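Local coordinates for protein glycoside Hydrolase (Bacteroides uniformis, PDB 5T9X) that probably hydrolyses agarose or related red-algal galactans as a family GH16 glycoside hydrolase of a human gut bacterium, at residues 107-110 with 111-114; 307-311 with 312-316. One frame throughout, in Å; residues are numbered along the deposited sequence.

Interaction 1 of 2, residues 107-110 with 111-114; sequences IWQR and DHIS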
loop_
_atom_site.group_PDB
_atom_site.type_symbol
_atom_site.label_atom_id
_atom_site.label_comp_id
_atom_site.label_asym_id
_atom_site.label_seq_id
_atom_site.Cartn_x
_atom_site.Cartn_y
_atom_site.Cartn_z
ATOM N N ILE A 107 -2.353 -11.346 11.238
ATOM C CA ILE A 107 -1.404 -12.462 11.192
ATOM C C ILE A 107 -1.275 -12.853 9.714
ATOM O O ILE A 107 -2.141 -13.531 9.172
ATOM C CB ILE A 107 -1.890 -13.685 12.006
ATOM C CG1 ILE A 107 -2.155 -13.315 13.469
ATOM C CG2 ILE A 107 -0.877 -14.832 11.924
ATOM C CD1 ILE A 107 -2.914 -14.414 14.204
ATOM N N TRP A 108 -0.208 -12.402 9.061
ATOM C CA TRP A 108 0.009 -12.689 7.660
ATOM C C TRP A 108 0.260 -14.179 7.452
ATOM O O TRP A 108 0.839 -14.854 8.310
ATOM C CB TRP A 108 1.155 -11.863 7.121
ATOM C CG TRP A 108 0.823 -10.393 7.013
ATOM C CD1 TRP A 108 -0.316 -9.841 6.514
ATOM C CD2 TRP A 108 1.660 -9.294 7.382
ATOM N NE1 TRP A 108 -0.246 -8.465 6.555
ATOM C CE2 TRP A 108 0.964 -8.110 7.075
ATOM C CE3 TRP A 108 2.940 -9.199 7.928
ATOM C CZ2 TRP A 108 1.490 -6.867 7.314
ATOM C CZ3 TRP A 108 3.461 -7.981 8.146
ATOM C CH2 TRP A 108 2.741 -6.815 7.856
ATOM N N GLN A 109 -0.250 -14.671 6.323
ATOM C CA GLN A 109 -0.165 -16.074 5.927
ATOM C C GLN A 109 0.230 -16.144 4.461
ATOM O O GLN A 109 -0.358 -15.440 3.632
ATOM C CB GLN A 109 -1.527 -16.742 6.077
ATOM C CG GLN A 109 -2.097 -16.739 7.484
ATOM C CD GLN A 109 -1.346 -17.666 8.420
ATOM O OE1 GLN A 109 -0.726 -17.227 9.374
ATOM N NE2 GLN A 109 -1.386 -18.946 8.135
ATOM N N ARG A 110 1.185 -17.006 4.128
ATOM C CA ARG A 110 1.604 -17.182 2.726
ATOM C C ARG A 110 0.444 -17.628 1.814
ATOM O O ARG A 110 0.288 -17.133 0.684
ATOM C CB ARG A 110 2.767 -18.181 2.620
ATOM C CG ARG A 110 4.058 -17.690 3.238
ATOM C CD ARG A 110 5.207 -18.661 3.082
ATOM N NE ARG A 110 6.370 -18.163 3.806
ATOM C CZ ARG A 110 7.215 -17.220 3.376
ATOM N NH1 ARG A 110 7.063 -16.621 2.191
ATOM N NH2 ARG A 110 8.232 -16.855 4.154
ATOM N N ASP A 111 -0.376 -18.542 2.323
ATOM C CA ASP A 111 -1.458 -19.109 1.518
ATOM C C ASP A 111 -2.639 -18.173 1.315
ATOM O O ASP A 111 -3.563 -18.540 0.620
ATOM C CB ASP A 111 -1.918 -20.483 2.081
ATOM C CG ASP A 111 -2.668 -20.377 3.413
ATOM O OD1 ASP A 111 -3.101 -19.285 3.826
ATOM O OD2 ASP A 111 -2.840 -21.417 4.061
ATOM N N HIS A 112 -2.618 -16.988 1.925
ATOM C CA HIS A 112 -3.613 -15.946 1.636
ATOM C C HIS A 112 -3.216 -15.059 0.447
ATOM O O HIS A 112 -3.925 -14.091 0.145
ATOM C CB HIS A 112 -3.911 -15.131 2.901
ATOM C CG HIS A 112 -4.831 -15.839 3.838
ATOM N ND1 HIS A 112 -4.561 -17.099 4.332
ATOM C CD2 HIS A 112 -6.045 -15.497 4.328
ATOM C CE1 HIS A 112 -5.561 -17.494 5.101
ATOM N NE2 HIS A 112 -6.477 -16.542 5.112
ATOM N N ILE A 113 -2.100 -15.392 -0.221
ATOM C CA ILE A 113 -1.670 -14.722 -1.447
ATOM C C ILE A 113 -1.855 -15.628 -2.652
ATOM O O ILE A 113 -1.407 -16.783 -2.642
ATOM C CB ILE A 113 -0.177 -14.394 -1.409
ATOM C CG1 ILE A 113 0.141 -13.486 -0.230
ATOM C CG2 ILE A 113 0.297 -13.805 -2.734
ATOM C CD1 ILE A 113 -0.620 -12.181 -0.201
ATOM N N SER A 114 -2.426 -15.077 -3.721
ATOM C CA SER A 114 -2.441 -15.778 -4.991
ATOM C C SER A 114 -2.580 -14.836 -6.177
ATOM O O SER A 114 -2.829 -13.640 -6.030
ATOM C CB SER A 114 -3.572 -16.822 -5.002
ATOM O OG SER A 114 -4.863 -16.221 -4.962
#
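His112 sets its imidazole beside the side chain of Gln109 while its ND1 donates a 2.7 Å hydrogen bond to OD1 of its neighbour Asp111. Both features belong to a short 3-10 turn in the two-sheet beta-sandwich of this enzyme, carrying the chain from strand 106-108 in one sheet to strand 113-116 in the other. Asp111 OD1 lies in the plane of the imidazole, at its edge, and the N-H...O angle of 144° leaves the bond somewhat bent. With Asp111 CG lodged between its own backbone N and carbonyl carbon (chi1 70°), the short side chain brings OD1 to ND1 of the next residue, where an acid suits a ring N-H. CB of Gln109 approaches the same ring obliquely, 3.5 Å from ND1. NE2, at the far end of the imidazole, is hydrogen-bonded to Ser125, so both ring nitrogens are occupied. Were His112 an alanine, the Asp111 carboxylate and the Ser125 hydroxyl would probably lose these mates, and a gap would be likely to open beside Gln109. Arg110, by contrast, extends its long chain from the turn to a salt bridge with Asp94. The backbone closes the turn twice: His112 N donates to Gln109 O at 3.2 Å, and Ile113 N to Arg110 O at 3.1 Å. The buried side chain of Ile113 then packs on Leu120 and Val152, its CB lying 3.5 Å from Arg110 O.

Interaction 2 of 2, residues 307-311 with 312-316; sequences SWRAI and SGLSP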
loop_
_atom_site.group_PDB
_atom_site.type_symbol
_atom_site.label_atom_id
_atom_site.label_comp_id
_atom_site.label_asym_id
_atom_site.label_seq_id
_atom_site.Cartn_x
_atom_site.Cartn_y
_atom_site.Cartn_z
ATOM N N SER A 307 -4.034 -2.033 14.329
ATOM C CA SER A 307 -4.278 -2.045 15.781
ATOM C C SER A 307 -5.205 -0.943 16.288
ATOM O O SER A 307 -6.196 -1.221 16.947
ATOM C CB SER A 307 -2.953 -1.987 16.539
ATOM O OG SER A 307 -2.102 -3.020 16.084
ATOM N N TRP A 308 -4.864 0.295 15.976
ATOM C CA TRP A 308 -5.641 1.481 16.384
ATOM C C TRP A 308 -7.107 1.460 15.939
ATOM O O TRP A 308 -7.990 2.038 16.603
ATOM C CB TRP A 308 -4.947 2.748 15.887
ATOM C CG TRP A 308 -4.757 2.833 14.371
ATOM C CD1 TRP A 308 -3.803 2.188 13.605
ATOM C CD2 TRP A 308 -5.525 3.630 13.458
ATOM N NE1 TRP A 308 -3.955 2.529 12.280
ATOM C CE2 TRP A 308 -5.002 3.408 12.161
ATOM C CE3 TRP A 308 -6.613 4.517 13.611
ATOM C CZ2 TRP A 308 -5.536 4.038 11.009
ATOM C CZ3 TRP A 308 -7.159 5.147 12.454
ATOM C CH2 TRP A 308 -6.613 4.896 11.174
ATOM N N ARG A 309 -7.371 0.793 14.820
ATOM C CA ARG A 309 -8.737 0.577 14.363
ATOM C C ARG A 309 -9.368 -0.624 15.031
ATOM O O ARG A 309 -10.550 -0.598 15.376
ATOM C CB ARG A 309 -8.772 0.402 12.861
ATOM C CG ARG A 309 -8.674 1.732 12.151
ATOM C CD ARG A 309 -8.346 1.543 10.695
ATOM N NE ARG A 309 -9.367 0.753 10.020
ATOM C CZ ARG A 309 -10.515 1.221 9.532
ATOM N NH1 ARG A 309 -10.843 2.510 9.634
ATOM N NH2 ARG A 309 -11.344 0.377 8.919
ATOM N N ALA A 310 -8.597 -1.690 15.191
ATOM C CA ALA A 310 -9.142 -2.920 15.766
ATOM C C ALA A 310 -9.535 -2.728 17.234
ATOM O O ALA A 310 -10.545 -3.237 17.710
ATOM C CB ALA A 310 -8.158 -4.068 15.623
ATOM N N ILE A 311 -8.739 -1.962 17.944
ATOM C CA ILE A 311 -9.021 -1.721 19.336
ATOM C C ILE A 311 -10.305 -0.911 19.569
ATOM O O ILE A 311 -10.862 -0.972 20.650
ATOM C CB ILE A 311 -7.798 -1.085 20.004
ATOM C CG1 ILE A 311 -7.777 -1.462 21.473
ATOM C CG2 ILE A 311 -7.762 0.406 19.757
ATOM C CD1 ILE A 311 -6.426 -1.198 22.089
ATOM N N SER A 312 -10.766 -0.179 18.556
ATOM C CA SER A 312 -11.991 0.595 18.626
ATOM C C SER A 312 -13.192 -0.079 17.924
ATOM O O SER A 312 -14.210 0.575 17.688
ATOM C CB SER A 312 -11.738 2.003 18.058
ATOM O OG SER A 312 -10.611 2.600 18.703
ATOM N N GLY A 313 -13.095 -1.372 17.619
ATOM C CA GLY A 313 -14.217 -2.116 17.059
ATOM C C GLY A 313 -14.277 -2.250 15.534
ATOM O O GLY A 313 -15.289 -2.722 15.000
ATOM N N LEU A 314 -13.219 -1.868 14.813
ATOM C CA LEU A 314 -13.241 -1.970 13.340
ATOM C C LEU A 314 -12.511 -3.199 12.782
ATOM O O LEU A 314 -12.209 -3.248 11.588
ATOM C CB LEU A 314 -12.751 -0.654 12.701
ATOM C CG LEU A 314 -13.813 0.423 12.880
ATOM C CD1 LEU A 314 -13.209 1.800 12.925
ATOM C CD2 LEU A 314 -14.831 0.356 11.774
ATOM N N SER A 315 -12.237 -4.198 13.620
ATOM C CA SER A 315 -11.771 -5.489 13.127
ATOM C C SER A 315 -12.970 -6.106 12.384
ATOM O O SER A 315 -14.111 -5.844 12.756
ATOM C CB SER A 315 -11.294 -6.366 14.276
ATOM O OG SER A 315 -10.805 -7.629 13.823
ATOM N N PRO A 316 -12.736 -6.848 11.282
ATOM C CA PRO A 316 -13.884 -7.450 10.589
ATOM C C PRO A 316 -14.557 -8.544 11.410
ATOM O O PRO A 316 -13.869 -9.371 12.012
ATOM C CB PRO A 316 -13.277 -8.074 9.334
ATOM C CG PRO A 316 -11.946 -7.475 9.203
ATOM C CD PRO A 316 -11.479 -7.058 10.549
#
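Arg309 O accepts from the backbone of both Leu314 and Ser312, whose N-H groups come from opposite faces of its carbonyl plane. The bond from Leu314 N is 3.0 Å long and, with Gly313 N donating to Ala310 O at 3.2 Å, makes the Schellman motif that ends helix 307-310. Gly313 is the C-prime residue: at its positive phi of 95°, a side chain would jam against the preceding carbonyl oxygen. The close-packed side is where the chain doubles back. There Leu314 CB sits over one face of the Arg309 guanidinium, off toward its rim, and CD1 comes within 4.1 Å of NH1. The bend in the arginine chain at chi3 (60°) helps bring the guanidinium back beside the leucine, while NH2 bonds to Thr174 O and Tyr196 adds a cation-pi contact. Ala310 is small enough for its CB to meet Ser315 CB at 4.1 Å. Ser312 is buried in this packed part too, its OG making a weak bond, 3.4 Å long, to Trp308 O. Trp308 itself lies exposed on the looser side. The reversal thus rests chiefly on main-chain bonds, with a buried arginine whose charge is probably eased by its carbonyl and aromatic partners.

Interactions 1 and 2 follow one another along the chain and do not touch: their centres are 20 Å apart and their nearest atoms about 10 Å. Strand 140-154 is common ground, since Gln109 bonds to the backbone of Thr149, while Ala310 and Ser315 rest on Met144 and Thr147. Sequence neighbours also serve both, Ser125 pairing with His112 and Arg126 with Pro316 O. The side chain of Ile113 is about 14 Å from the bound sodium ion, so interaction 1 is not part of that site. Strand 188-195 carries the sequence signature of the GH16 active site, and Tyr196, just beyond it, meets Arg309 of interaction 2.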